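Local coordinates for protein sulfate transporter 4.1, chloroplastic (Arabidopsis thaliana, PDB 7LHV) that cotransports sulfate with protons across the membrane and may play a role in regulating sulfate assimilation, at residues Gln603-Asn608 and Trp630-Val635; Ile528-Ile533 and Phe571-Met576; Leu99-Thr104 and Gly405-Ile410; Gln146-Pro151 and Phe391-Val396; Trp255-Met260 and Pro305-Leu310. All blocks are in the same frame, centred on the assembly; numbering follows the deposited sequence. Where two conformers were deposited one is given.

The five contacts fall into two groups. Contacts 3, 4 and 5 lie in the sulfate permease part, and contacts 1 and 2 in the STAS domain. Along the chain, contact 3 closes a long loop. Contacts 4 and 5 are nested inside it, with 5 inside 4. Contacts 3 and 4 touch, their centres about 11 Å apart, and contact 4 holds a sulfate ion. The centre of contact 5 is about 31 Å from that of contact 4. Contact 2 follows in sequence, then contact 1. Both belong to one mixed sheet, where strands 569-575 and 603-606 are neighbours, and their centres are about 8 Å apart. Centres of contacts 1 and 4 are about 57 Å apart, so the STAS sheet is remote from the bound sulfate.

Contact 1 of 5, residues Gln603-Asn608 and Trp630-Val635; sequences QLAISN and WFFVRV
The carbonyl oxygen of I606 is approached by two groups of 630-635. F632 N donates a hydrogen bond to I606 O at 3.1 Å, and F631 CA adds a weaker CA-H...O contact. I606 N in turn bonds to W630 O at 3.2 Å. This is a single beta bridge, set beside the outermost strand of the STAS domain sheet. The loop before helix 635-643 runs along strand 603-606 in the same direction.

The main side-chain contact is Q603 on W630. The amide plane lies nearly flat over one face of the indole, 8° from parallel, with Q603 CD 3.4 Å from W630 CE2. With Q603 CG anti to the backbone N (chi1 -177°), CG sits over the six-membered ring in a CH-pi contact, and the bend at chi2 places CD. Two bonds hold the amide: Q603 NE2 donates to L604 O at 2.7 Å, and Q603 OE1 is hydrogen-bonded to K598 NZ. An alanine in place of W630 would probably leave the Q603 amide without the ring it stacks on and open a gap beside the strand.

Further along, A605 CB meets the edge of the F632 ring at CE2. I606 and F631 lie side by side, with I606 CB 3.5 Å from F631 CE2.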
# COMPACT_ATOMS: atom_id res chain seq x y z
N GLN A 603 24.55 26.04 10.56
CA GLN A 603 24.92 25.06 11.57
C GLN A 603 23.74 24.15 11.88
O GLN A 603 22.62 24.64 12.10
CB GLN A 603 25.40 25.76 12.84
CG GLN A 603 25.88 24.81 13.92
CD GLN A 603 26.89 23.81 13.41
OE1 GLN A 603 27.97 24.18 12.96
NE2 GLN A 603 26.53 22.54 13.45
N LEU A 604 23.99 22.85 11.92
CA LEU A 604 22.97 21.87 12.27
C LEU A 604 23.21 21.38 13.69
O LEU A 604 24.34 21.03 14.05
CB LEU A 604 22.98 20.69 11.31
CG LEU A 604 21.81 19.73 11.50
CD1 LEU A 604 20.59 20.30 10.81
CD2 LEU A 604 22.12 18.34 10.98
N ALA A 605 22.15 21.35 14.49
CA ALA A 605 22.22 20.89 15.87
C ALA A 605 21.09 19.90 16.13
O ALA A 605 20.03 19.97 15.52
CB ALA A 605 22.14 22.05 16.86
N ILE A 606 21.34 18.97 17.05
CA ILE A 606 20.35 18.00 17.50
C ILE A 606 20.07 18.26 18.97
O ILE A 606 21.00 18.33 19.78
CB ILE A 606 20.82 16.56 17.27
CG1 ILE A 606 21.29 16.38 15.82
CG2 ILE A 606 19.71 15.58 17.59
CD1 ILE A 606 20.19 16.51 14.81
N SER A 607 18.80 18.42 19.31
CA SER A 607 18.40 18.92 20.63
C SER A 607 18.08 17.80 21.62
O SER A 607 18.71 17.71 22.67
CB SER A 607 17.21 19.86 20.48
OG SER A 607 16.78 20.34 21.74
N ASN A 608 17.08 16.97 21.31
CA ASN A 608 16.59 15.96 22.25
C ASN A 608 16.61 14.59 21.58
O ASN A 608 15.56 14.07 21.18
CB ASN A 608 15.18 16.28 22.73
CG ASN A 608 15.14 17.48 23.66
OD1 ASN A 608 16.16 18.12 23.91
ND2 ASN A 608 13.96 17.78 24.19
N TRP A 630 27.61 19.70 19.28
CA TRP A 630 26.32 20.16 18.79
C TRP A 630 25.18 19.23 19.18
O TRP A 630 24.07 19.39 18.67
CB TRP A 630 26.37 20.32 17.27
CG TRP A 630 27.29 21.40 16.83
CD1 TRP A 630 28.44 21.26 16.12
CD2 TRP A 630 27.15 22.80 17.09
NE1 TRP A 630 29.03 22.49 15.92
CE2 TRP A 630 28.26 23.45 16.51
CE3 TRP A 630 26.20 23.58 17.77
CZ2 TRP A 630 28.43 24.83 16.57
CZ3 TRP A 630 26.38 24.94 17.83
CH2 TRP A 630 27.49 25.56 17.23
N PHE A 631 25.42 18.28 20.07
CA PHE A 631 24.38 17.40 20.58
C PHE A 631 24.07 17.77 22.03
O PHE A 631 24.99 17.87 22.85
CB PHE A 631 24.81 15.94 20.49
CG PHE A 631 24.56 15.33 19.15
CD1 PHE A 631 25.45 15.54 18.11
CD2 PHE A 631 23.45 14.55 18.92
CE1 PHE A 631 25.23 14.99 16.87
CE2 PHE A 631 23.22 13.99 17.68
CZ PHE A 631 24.11 14.21 16.65
N PHE A 632 22.79 17.97 22.33
CA PHE A 632 22.38 18.41 23.65
C PHE A 632 21.29 17.51 24.22
O PHE A 632 20.97 16.47 23.65
CB PHE A 632 21.90 19.86 23.61
CG PHE A 632 22.79 20.77 22.83
CD1 PHE A 632 23.85 21.41 23.44
CD2 PHE A 632 22.57 20.99 21.48
CE1 PHE A 632 24.67 22.26 22.73
CE2 PHE A 632 23.39 21.84 20.76
CZ PHE A 632 24.44 22.47 21.39
N VAL A 633 20.72 17.91 25.36
CA VAL A 633 19.60 17.21 25.96
C VAL A 633 18.36 18.08 26.09
O VAL A 633 17.29 17.56 26.42
CB VAL A 633 19.98 16.62 27.34
CG1 VAL A 633 21.10 15.61 27.20
CG2 VAL A 633 20.37 17.73 28.30
N ARG A 634 18.48 19.39 25.86
CA ARG A 634 17.35 20.31 25.96
C ARG A 634 17.47 21.34 24.85
O ARG A 634 18.51 21.46 24.20
CB ARG A 634 17.32 21.00 27.33
CG ARG A 634 17.07 20.05 28.49
CD ARG A 634 17.21 20.75 29.84
NE ARG A 634 16.14 21.70 30.08
CZ ARG A 634 16.31 23.01 30.19
NH1 ARG A 634 17.51 23.56 30.08
NH2 ARG A 634 15.26 23.79 30.44
N VAL A 635 16.38 22.08 24.62
CA VAL A 635 16.44 23.16 23.65
C VAL A 635 17.02 24.43 24.27
O VAL A 635 17.62 25.25 23.57
CB VAL A 635 15.04 23.43 23.06
CG1 VAL A 635 14.09 23.93 24.12
CG2 VAL A 635 15.13 24.43 21.92

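Contact 2 of 5, residues Ile528-Ile533 and Phe571-Met576; sequences IVIVRI and FVILEM
I573 has the backbone of 528-533 on both its N and its O. I573 N donates to V529 O at 2.9 Å, and V531 N donates to I573 O at 2.7 Å. V529 N to F571 O and E575 N to V531 O extend the ladder, all four bonds being close to straight. The close-packed side chains are on the face that carries I528, I530, I573 and E575. I528 CG2 meets I573 CD1 at 3.7 Å. I530 lies alongside E575 and points the same way, its CG2 3.8 Å from E575 OE2. Helix 635-643 packs on I528, I573 and E575. The carboxylate is buried here, but E575 OE2 is hydrogen-bonded to S607 OG, just past the end of strand 603-606. R532 starts on this same face. Its CG, anti to the backbone N (chi1 -174°), is thereby set 3.6 Å from E575 CB. R532 is partly exposed. The guanidinium leads away from E575 and makes a salt bridge with D534 through NE.

The two strands are parallel, at 26° to each other. They belong to the beta-alpha-beta unit of the STAS domain, joined through helix 542-560.

The other face is looser between the strands. The side chains of V529 and V572 make no close contact, and V529 is partly exposed. Y552 of the connecting helix touches V529 and V531. I533 CD1 reaches L574 CD2 at 3.9 Å.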
# COMPACT_ATOMS: atom_id res chain seq x y z
N ILE A 528 17.94 32.01 14.24
CA ILE A 528 17.82 30.64 14.70
C ILE A 528 16.42 30.13 14.37
O ILE A 528 15.43 30.83 14.61
CB ILE A 528 18.09 30.51 16.21
CG1 ILE A 528 19.49 31.02 16.54
CG2 ILE A 528 17.93 29.08 16.67
CD1 ILE A 528 19.82 30.96 18.01
N VAL A 529 16.35 28.92 13.82
CA VAL A 529 15.09 28.24 13.55
C VAL A 529 15.10 26.92 14.30
O VAL A 529 16.03 26.12 14.15
CB VAL A 529 14.87 28.02 12.05
CG1 VAL A 529 13.81 26.96 11.82
CG2 VAL A 529 14.46 29.31 11.38
N ILE A 530 14.07 26.69 15.11
CA ILE A 530 13.93 25.46 15.89
C ILE A 530 12.82 24.64 15.25
O ILE A 530 11.67 25.10 15.16
CB ILE A 530 13.63 25.75 17.36
CG1 ILE A 530 14.57 26.83 17.89
CG2 ILE A 530 13.75 24.49 18.18
CD1 ILE A 530 14.10 27.49 19.15
N VAL A 531 13.15 23.43 14.82
CA VAL A 531 12.24 22.57 14.07
C VAL A 531 12.06 21.27 14.84
O VAL A 531 13.04 20.66 15.28
CB VAL A 531 12.77 22.29 12.65
CG1 VAL A 531 12.00 21.15 12.02
CG2 VAL A 531 12.65 23.54 11.80
N ARG A 532 10.80 20.86 15.01
CA ARG A 532 10.47 19.60 15.66
C ARG A 532 9.71 18.72 14.67
O ARG A 532 8.72 19.16 14.08
CB ARG A 532 9.62 19.83 16.91
CG ARG A 532 9.33 18.61 17.74
CD ARG A 532 8.33 18.93 18.82
NE ARG A 532 7.02 19.26 18.26
CZ ARG A 532 6.16 20.11 18.81
NH1 ARG A 532 6.43 20.73 19.94
NH2 ARG A 532 5.00 20.34 18.20
N ILE A 533 10.18 17.49 14.50
CA ILE A 533 9.52 16.52 13.63
C ILE A 533 8.58 15.69 14.50
O ILE A 533 9.03 14.84 15.27
CB ILE A 533 10.53 15.64 12.90
CG1 ILE A 533 11.43 16.49 12.00
CG2 ILE A 533 9.81 14.58 12.09
CD1 ILE A 533 12.80 16.74 12.57
N PHE A 571 21.65 29.07 12.29
CA PHE A 571 21.58 27.81 13.01
C PHE A 571 20.21 27.19 12.81
O PHE A 571 19.20 27.90 12.80
CB PHE A 571 21.85 27.99 14.50
CG PHE A 571 23.06 28.84 14.81
CD1 PHE A 571 24.30 28.26 14.94
CD2 PHE A 571 22.94 30.20 14.97
CE1 PHE A 571 25.41 29.03 15.23
CE2 PHE A 571 24.04 30.98 15.25
CZ PHE A 571 25.28 30.39 15.38
N VAL A 572 20.18 25.87 12.64
CA VAL A 572 18.93 25.12 12.56
C VAL A 572 19.00 24.02 13.60
O VAL A 572 19.90 23.18 13.57
CB VAL A 572 18.70 24.52 11.16
CG1 VAL A 572 17.56 23.52 11.21
CG2 VAL A 572 18.39 25.62 10.17
N ILE A 573 18.04 24.01 14.52
CA ILE A 573 18.00 23.06 15.63
C ILE A 573 16.84 22.11 15.41
O ILE A 573 15.71 22.55 15.14
CB ILE A 573 17.87 23.78 16.98
CG1 ILE A 573 18.91 24.89 17.10
CG2 ILE A 573 18.02 22.79 18.12
CD1 ILE A 573 18.67 25.81 18.25
N LEU A 574 17.10 20.81 15.50
CA LEU A 574 16.08 19.79 15.36
C LEU A 574 15.70 19.26 16.73
O LEU A 574 16.55 18.78 17.48
CB LEU A 574 16.53 18.66 14.45
CG LEU A 574 16.50 18.92 12.94
CD1 LEU A 574 17.57 19.89 12.52
CD2 LEU A 574 16.62 17.61 12.19
N GLU A 575 14.41 19.35 17.05
CA GLU A 575 13.86 18.73 18.24
C GLU A 575 13.44 17.31 17.88
O GLU A 575 12.47 17.11 17.15
CB GLU A 575 12.66 19.52 18.75
CG GLU A 575 13.02 20.89 19.23
CD GLU A 575 13.89 20.85 20.45
OE1 GLU A 575 13.74 19.92 21.27
OE2 GLU A 575 14.76 21.73 20.57
N MET A 576 14.19 16.33 18.36
CA MET A 576 13.91 14.94 18.03
C MET A 576 13.30 14.19 19.21
O MET A 576 13.34 12.95 19.25
CB MET A 576 15.17 14.25 17.53
CG MET A 576 15.64 14.81 16.20
SD MET A 576 17.17 14.12 15.56
CE MET A 576 16.62 12.48 15.11

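Contact 3 of 5, residues Leu99-Thr104 and Gly405-Ile410; sequences LMAGIT and GLSGLI
G102 and S407 bring the two helices together, their CA atoms 4.3 Å apart. The closest contact is through the backbone. G102 CA lies 3.3 Å from S407 O, on the side where any other residue would carry its CB. With no side chain at G102, the carbonyl of S407 and the side chain of I410 both come up to the helix backbone. Next to this, A101 CB touches S407 OG at 3.8 Å. The short axes pass 7.4 Å apart and the segments cross at 45°.

The apolar contacts centre on I410, which points at helix 91-119. I410 CB rests 4.1 Å from G102 CA. Its CG2 reaches toward I103 CG1, but that contact is loose at 4.5 Å. L99 comes in from the other end of its segment. Its CG is anti to the backbone N (chi1 -172°), and L99 CD1 meets I410 CD1 at 4.0 Å.

No hydrogen bond joins the two segments directly. The polar link is made just beyond them by T411 OG1, which lies within hydrogen-bonding reach of both G102 O and S407 O and must share its one proton between them. S407 OG has a weak hydrogen bond with D98 O. N397 of helix 391-399 packs against A101 and S407 together.

Close packing through small residues, here G102, A101 and S407, is characteristic of transmembrane helix pairs. In this protein it joins helix 91-119 to the start of helix 406-426, within the sulfate permease part of an SLC26 transporter.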
# COMPACT_ATOMS: atom_id res chain seq x y z
N LEU A 99 -29.10 -22.97 25.84
CA LEU A 99 -30.09 -23.77 25.13
C LEU A 99 -31.08 -22.88 24.39
O LEU A 99 -31.39 -23.11 23.22
CB LEU A 99 -30.82 -24.69 26.11
CG LEU A 99 -31.76 -25.73 25.51
CD1 LEU A 99 -30.98 -26.83 24.81
CD2 LEU A 99 -32.66 -26.32 26.59
N MET A 100 -31.58 -21.84 25.07
CA MET A 100 -32.52 -20.93 24.42
C MET A 100 -31.86 -20.21 23.24
O MET A 100 -32.46 -20.11 22.16
CB MET A 100 -33.07 -19.93 25.42
CG MET A 100 -34.11 -20.51 26.36
SD MET A 100 -35.33 -21.53 25.51
CE MET A 100 -36.12 -20.32 24.46
N ALA A 101 -30.63 -19.73 23.43
CA ALA A 101 -29.95 -19.02 22.35
C ALA A 101 -29.68 -19.95 21.17
O ALA A 101 -29.83 -19.55 20.01
CB ALA A 101 -28.64 -18.42 22.87
N GLY A 102 -29.28 -21.19 21.44
CA GLY A 102 -29.02 -22.13 20.36
C GLY A 102 -30.27 -22.47 19.58
O GLY A 102 -30.25 -22.52 18.35
N ILE A 103 -31.38 -22.72 20.29
CA ILE A 103 -32.64 -23.00 19.60
C ILE A 103 -33.06 -21.82 18.74
O ILE A 103 -33.45 -21.97 17.58
CB ILE A 103 -33.73 -23.38 20.62
CG1 ILE A 103 -33.49 -24.79 21.17
CG2 ILE A 103 -35.11 -23.29 19.98
CD1 ILE A 103 -34.39 -25.15 22.32
N THR A 104 -32.96 -20.61 19.30
CA THR A 104 -33.35 -19.41 18.57
C THR A 104 -32.50 -19.22 17.32
O THR A 104 -33.02 -18.95 16.23
CB THR A 104 -33.22 -18.20 19.50
OG1 THR A 104 -34.13 -18.34 20.59
CG2 THR A 104 -33.53 -16.92 18.76
N GLY A 405 -19.87 -20.97 24.19
CA GLY A 405 -19.96 -21.49 22.84
C GLY A 405 -20.90 -22.66 22.67
O GLY A 405 -21.11 -23.11 21.54
N LEU A 406 -21.46 -23.16 23.77
CA LEU A 406 -22.44 -24.24 23.68
C LEU A 406 -23.64 -23.84 22.83
O LEU A 406 -24.23 -24.68 22.15
CB LEU A 406 -22.89 -24.66 25.08
CG LEU A 406 -23.65 -25.98 25.18
CD1 LEU A 406 -22.75 -27.15 24.85
CD2 LEU A 406 -24.25 -26.14 26.57
N SER A 407 -24.00 -22.55 22.85
CA SER A 407 -25.08 -22.07 22.00
C SER A 407 -24.82 -22.40 20.54
O SER A 407 -25.77 -22.62 19.77
CB SER A 407 -25.26 -20.57 22.18
OG SER A 407 -25.41 -20.23 23.54
N GLY A 408 -23.55 -22.41 20.12
CA GLY A 408 -23.24 -22.87 18.78
C GLY A 408 -23.56 -24.34 18.59
O GLY A 408 -24.27 -24.72 17.66
N LEU A 409 -23.07 -25.18 19.51
CA LEU A 409 -23.27 -26.62 19.38
C LEU A 409 -24.75 -26.96 19.25
O LEU A 409 -25.16 -27.67 18.32
CB LEU A 409 -22.66 -27.36 20.57
CG LEU A 409 -21.16 -27.61 20.56
CD1 LEU A 409 -20.73 -28.28 21.85
CD2 LEU A 409 -20.76 -28.44 19.36
N ILE A 410 -25.57 -26.43 20.16
CA ILE A 410 -27.00 -26.67 20.10
C ILE A 410 -27.54 -26.27 18.73
O ILE A 410 -28.28 -27.02 18.09
CB ILE A 410 -27.72 -25.92 21.23
CG1 ILE A 410 -27.16 -26.34 22.59
CG2 ILE A 410 -29.22 -26.18 21.17
CD1 ILE A 410 -27.51 -27.75 22.98

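Contact 4 of 5, residues Gln146-Pro151 and Phe391-Val396; sequences QLAIGP and FSRSAV. With SO4 (sulfate ion), chain D.
S394 OG accepts the backbone N-H of A148 at 3.1 Å, in a nearly straight bond (174°). OG stands beside its own backbone N, anti to the carbonyl carbon (chi1 -55°). L147 CD1 also rests on S394 OG, at 3.3 Å. Next to it, A148 CB packs on R393 CB at 3.6 Å. R393 reaches P151, with the edge of its guanidinium toward P151 O. NH1 gives a weak hydrogen bond to that oxygen, while the exact place of NH2 is doubtful.

The sulfate ion lies at the first turn of helix 391-399. F391 N donates to sulfate O2 at 2.7 Å and S392 OG to O1 at 2.9 Å. A153 N, at the start of helix 153-166, also bonds to the ion. Two helix starts, each after a short strand (149-150 and 388-389, antiparallel to each other), thus face one anion. This is the substrate-site architecture known in SLC26 transporters, and the ion here is consistent with bound substrate. The helix ends probably favour its negative charge. R393 NH1, 4.5 Å from sulfate O4, may add to that.

An alanine in place of S394 would probably leave A148 N without its acceptor and hold the segment around A148 less firmly against helix 391-399. Farther out, S390 O bonds to S394 OG, N397 ND2 to Q146 O, and Q112 weakly to R393 NH1.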
# COMPACT_ATOMS: atom_id res chain seq x y z
N GLN A 146 -20.15 -15.74 21.42
CA GLN A 146 -21.44 -15.36 20.89
C GLN A 146 -21.50 -15.35 19.37
O GLN A 146 -22.60 -15.18 18.82
CB GLN A 146 -21.86 -13.97 21.40
CG GLN A 146 -22.28 -13.90 22.86
CD GLN A 146 -21.13 -14.11 23.82
OE1 GLN A 146 -21.14 -15.05 24.62
NE2 GLN A 146 -20.14 -13.24 23.75
N LEU A 147 -20.38 -15.51 18.68
CA LEU A 147 -20.39 -15.46 17.22
C LEU A 147 -21.10 -16.67 16.64
O LEU A 147 -20.91 -17.80 17.10
CB LEU A 147 -18.96 -15.38 16.69
CG LEU A 147 -18.83 -15.11 15.19
CD1 LEU A 147 -19.09 -13.65 14.90
CD2 LEU A 147 -17.46 -15.50 14.69
N ALA A 148 -21.91 -16.43 15.62
CA ALA A 148 -22.64 -17.48 14.93
C ALA A 148 -22.02 -17.71 13.56
O ALA A 148 -21.86 -16.76 12.78
CB ALA A 148 -24.12 -17.12 14.79
N ILE A 149 -21.69 -18.96 13.26
CA ILE A 149 -20.94 -19.33 12.07
C ILE A 149 -21.88 -20.02 11.09
O ILE A 149 -22.65 -20.91 11.47
CB ILE A 149 -19.75 -20.24 12.43
CG1 ILE A 149 -18.65 -19.41 13.06
CG2 ILE A 149 -19.23 -20.96 11.20
CD1 ILE A 149 -18.20 -18.27 12.19
N GLY A 150 -21.83 -19.60 9.83
CA GLY A 150 -22.66 -20.16 8.80
C GLY A 150 -22.65 -19.33 7.54
O GLY A 150 -21.82 -18.43 7.37
N PRO A 151 -23.56 -19.62 6.61
CA PRO A 151 -23.67 -18.81 5.40
C PRO A 151 -24.04 -17.37 5.73
O PRO A 151 -24.82 -17.10 6.64
CB PRO A 151 -24.77 -19.50 4.60
CG PRO A 151 -24.88 -20.86 5.18
CD PRO A 151 -24.53 -20.73 6.62
N PHE A 391 -23.58 -11.05 10.90
CA PHE A 391 -23.98 -9.83 11.60
C PHE A 391 -25.33 -10.02 12.28
O PHE A 391 -25.54 -9.54 13.40
CB PHE A 391 -24.04 -8.65 10.64
CG PHE A 391 -22.69 -8.07 10.30
CD1 PHE A 391 -22.14 -7.07 11.08
CD2 PHE A 391 -22.00 -8.51 9.19
CE1 PHE A 391 -20.91 -6.53 10.76
CE2 PHE A 391 -20.77 -7.98 8.87
CZ PHE A 391 -20.22 -6.99 9.66
N SER A 392 -26.27 -10.69 11.61
CA SER A 392 -27.61 -10.84 12.15
C SER A 392 -27.68 -11.94 13.20
O SER A 392 -28.22 -11.74 14.29
CB SER A 392 -28.59 -11.15 11.01
OG SER A 392 -28.52 -10.18 9.99
N ARG A 393 -27.12 -13.11 12.88
CA ARG A 393 -27.24 -14.25 13.79
C ARG A 393 -26.41 -14.05 15.05
O ARG A 393 -26.83 -14.44 16.14
CB ARG A 393 -26.82 -15.53 13.06
CG ARG A 393 -27.89 -16.08 12.14
CD ARG A 393 -27.58 -17.49 11.73
NE ARG A 393 -26.31 -17.56 11.00
CZ ARG A 393 -26.19 -17.35 9.70
NH1 ARG A 393 -27.23 -17.09 8.94
NH2 ARG A 393 -24.98 -17.41 9.15
N SER A 394 -25.23 -13.44 14.93
CA SER A 394 -24.43 -13.16 16.12
C SER A 394 -25.14 -12.18 17.04
O SER A 394 -25.12 -12.35 18.26
CB SER A 394 -23.06 -12.62 15.73
OG SER A 394 -22.41 -13.51 14.84
N ALA A 395 -25.77 -11.15 16.47
CA ALA A 395 -26.57 -10.25 17.29
C ALA A 395 -27.68 -11.01 17.99
O ALA A 395 -27.77 -11.00 19.23
CB ALA A 395 -27.14 -9.13 16.42
N VAL A 396 -28.49 -11.76 17.23
CA VAL A 396 -29.61 -12.49 17.81
C VAL A 396 -29.13 -13.41 18.93
O VAL A 396 -29.80 -13.58 19.95
CB VAL A 396 -30.36 -13.27 16.71
CG1 VAL A 396 -31.30 -14.29 17.32
CG2 VAL A 396 -31.13 -12.30 15.83
S SO4 D . -25.64 -11.59 7.51
O1 SO4 D . -26.62 -10.57 7.85
O2 SO4 D . -24.44 -11.39 8.32
O3 SO4 D . -25.29 -11.47 6.10
O4 SO4 D . -26.20 -12.91 7.77

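Contact 5 of 5, residues Trp255-Met260 and Pro305-Leu310; sequences WPPFVM and PPSISL
P256 and P257 present their rings to the loop 305-310, and S307 and I308 meet them there. The apolar contacts carry much of the packing. P256 CB lies 3.9 Å from P305 CB, proline against proline. The same P256 CB is 4.2 Å from I308 CG2. I308 CG2 is also 4.1 Å from P257 N. One turn further along the helix, M260 extends its chain toward the loop. Its CG is anti to the backbone N (chi1 -163°). M260 SD approaches I308 CG2 at 4.3 Å, and M260 CE approaches P305 CG at 4.4 Å.

The contacts of a polar atom come from S307. Its OG is between the backbone N and the carbonyl carbon (chi1 57°), and it touches both proline rings, at P256 CG and P257 CD. Each is 3.2 Å away. These are packing contacts, and no hydrogen bond crosses between the segments.

I299 and P430 also pack on M260, and A300 on I308. The loop follows helix 284-300 and comes back to the first turn of helix 255-277. The arrangement is that of a loop closing over the proline-rich start of a membrane helix, at the end where helix 284-300 finishes near the start of helix 255-277.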
# COMPACT_ATOMS: atom_id res chain seq x y z
N TRP A 255 -48.12 -13.03 -12.10
CA TRP A 255 -48.72 -12.40 -10.93
C TRP A 255 -48.58 -13.23 -9.65
O TRP A 255 -48.27 -12.65 -8.60
CB TRP A 255 -50.20 -12.09 -11.19
CG TRP A 255 -50.44 -10.72 -11.76
CD1 TRP A 255 -49.49 -9.82 -12.15
CD2 TRP A 255 -51.71 -10.10 -12.00
NE1 TRP A 255 -50.09 -8.68 -12.62
CE2 TRP A 255 -51.45 -8.83 -12.54
CE3 TRP A 255 -53.03 -10.51 -11.82
CZ2 TRP A 255 -52.47 -7.95 -12.90
CZ3 TRP A 255 -54.05 -9.63 -12.17
CH2 TRP A 255 -53.76 -8.37 -12.71
N PRO A 256 -48.84 -14.54 -9.66
CA PRO A 256 -48.82 -15.30 -8.40
C PRO A 256 -47.48 -15.23 -7.68
O PRO A 256 -47.45 -14.94 -6.47
CB PRO A 256 -49.14 -16.74 -8.85
CG PRO A 256 -49.96 -16.55 -10.05
CD PRO A 256 -49.39 -15.36 -10.76
N PRO A 257 -46.34 -15.51 -8.34
CA PRO A 257 -45.07 -15.46 -7.59
C PRO A 257 -44.75 -14.07 -7.08
O PRO A 257 -44.23 -13.93 -5.97
CB PRO A 257 -44.04 -15.95 -8.62
CG PRO A 257 -44.61 -15.59 -9.91
CD PRO A 257 -46.08 -15.81 -9.77
N PHE A 258 -45.07 -13.03 -7.85
CA PHE A 258 -44.80 -11.67 -7.39
C PHE A 258 -45.64 -11.32 -6.18
O PHE A 258 -45.14 -10.72 -5.22
CB PHE A 258 -45.03 -10.67 -8.52
CG PHE A 258 -44.48 -9.30 -8.24
CD1 PHE A 258 -43.13 -9.04 -8.40
CD2 PHE A 258 -45.30 -8.28 -7.80
CE1 PHE A 258 -42.61 -7.79 -8.14
CE2 PHE A 258 -44.79 -7.03 -7.53
CZ PHE A 258 -43.45 -6.78 -7.70
N VAL A 259 -46.93 -11.68 -6.20
CA VAL A 259 -47.80 -11.39 -5.06
C VAL A 259 -47.33 -12.15 -3.83
O VAL A 259 -47.27 -11.60 -2.72
CB VAL A 259 -49.26 -11.72 -5.41
CG1 VAL A 259 -50.11 -11.75 -4.15
CG2 VAL A 259 -49.81 -10.69 -6.38
N MET A 260 -46.98 -13.43 -4.00
CA MET A 260 -46.50 -14.23 -2.88
C MET A 260 -45.23 -13.63 -2.29
O MET A 260 -45.11 -13.48 -1.07
CB MET A 260 -46.26 -15.67 -3.33
CG MET A 260 -46.17 -16.67 -2.20
SD MET A 260 -45.96 -18.35 -2.81
CE MET A 260 -47.61 -18.99 -2.60
N PRO A 305 -50.97 -22.28 -6.73
CA PRO A 305 -50.79 -21.41 -7.91
C PRO A 305 -49.97 -22.11 -8.98
O PRO A 305 -49.05 -22.88 -8.67
CB PRO A 305 -50.04 -20.20 -7.34
CG PRO A 305 -50.36 -20.20 -5.88
CD PRO A 305 -50.45 -21.65 -5.51
N PRO A 306 -50.29 -21.88 -10.25
CA PRO A 306 -49.60 -22.64 -11.31
C PRO A 306 -48.18 -22.16 -11.57
O PRO A 306 -47.30 -22.98 -11.86
CB PRO A 306 -50.50 -22.42 -12.54
CG PRO A 306 -51.80 -21.87 -12.00
CD PRO A 306 -51.41 -21.09 -10.78
N SER A 307 -47.93 -20.86 -11.47
CA SER A 307 -46.67 -20.28 -11.90
C SER A 307 -45.62 -20.21 -10.80
O SER A 307 -44.50 -19.75 -11.07
CB SER A 307 -46.91 -18.88 -12.47
OG SER A 307 -47.53 -18.05 -11.51
N ILE A 308 -45.93 -20.66 -9.59
CA ILE A 308 -44.94 -20.67 -8.52
C ILE A 308 -44.04 -21.89 -8.68
O ILE A 308 -44.43 -22.90 -9.27
CB ILE A 308 -45.62 -20.65 -7.14
CG1 ILE A 308 -46.45 -21.92 -6.94
CG2 ILE A 308 -46.49 -19.42 -6.99
CD1 ILE A 308 -46.88 -22.14 -5.51
N SER A 309 -42.82 -21.78 -8.16
CA SER A 309 -41.83 -22.84 -8.26
C SER A 309 -41.38 -23.26 -6.86
O SER A 309 -41.19 -22.41 -5.99
CB SER A 309 -40.62 -22.39 -9.08
OG SER A 309 -39.67 -23.43 -9.19
N LEU A 310 -41.23 -24.56 -6.67
CA LEU A 310 -40.78 -25.12 -5.41
C LEU A 310 -39.32 -25.53 -5.50
O LEU A 310 -38.76 -25.68 -6.59
CB LEU A 310 -41.65 -26.33 -5.02
CG LEU A 310 -43.14 -26.19 -5.30
CD1 LEU A 310 -43.87 -27.47 -4.93
CD2 LEU A 310 -43.73 -25.01 -4.54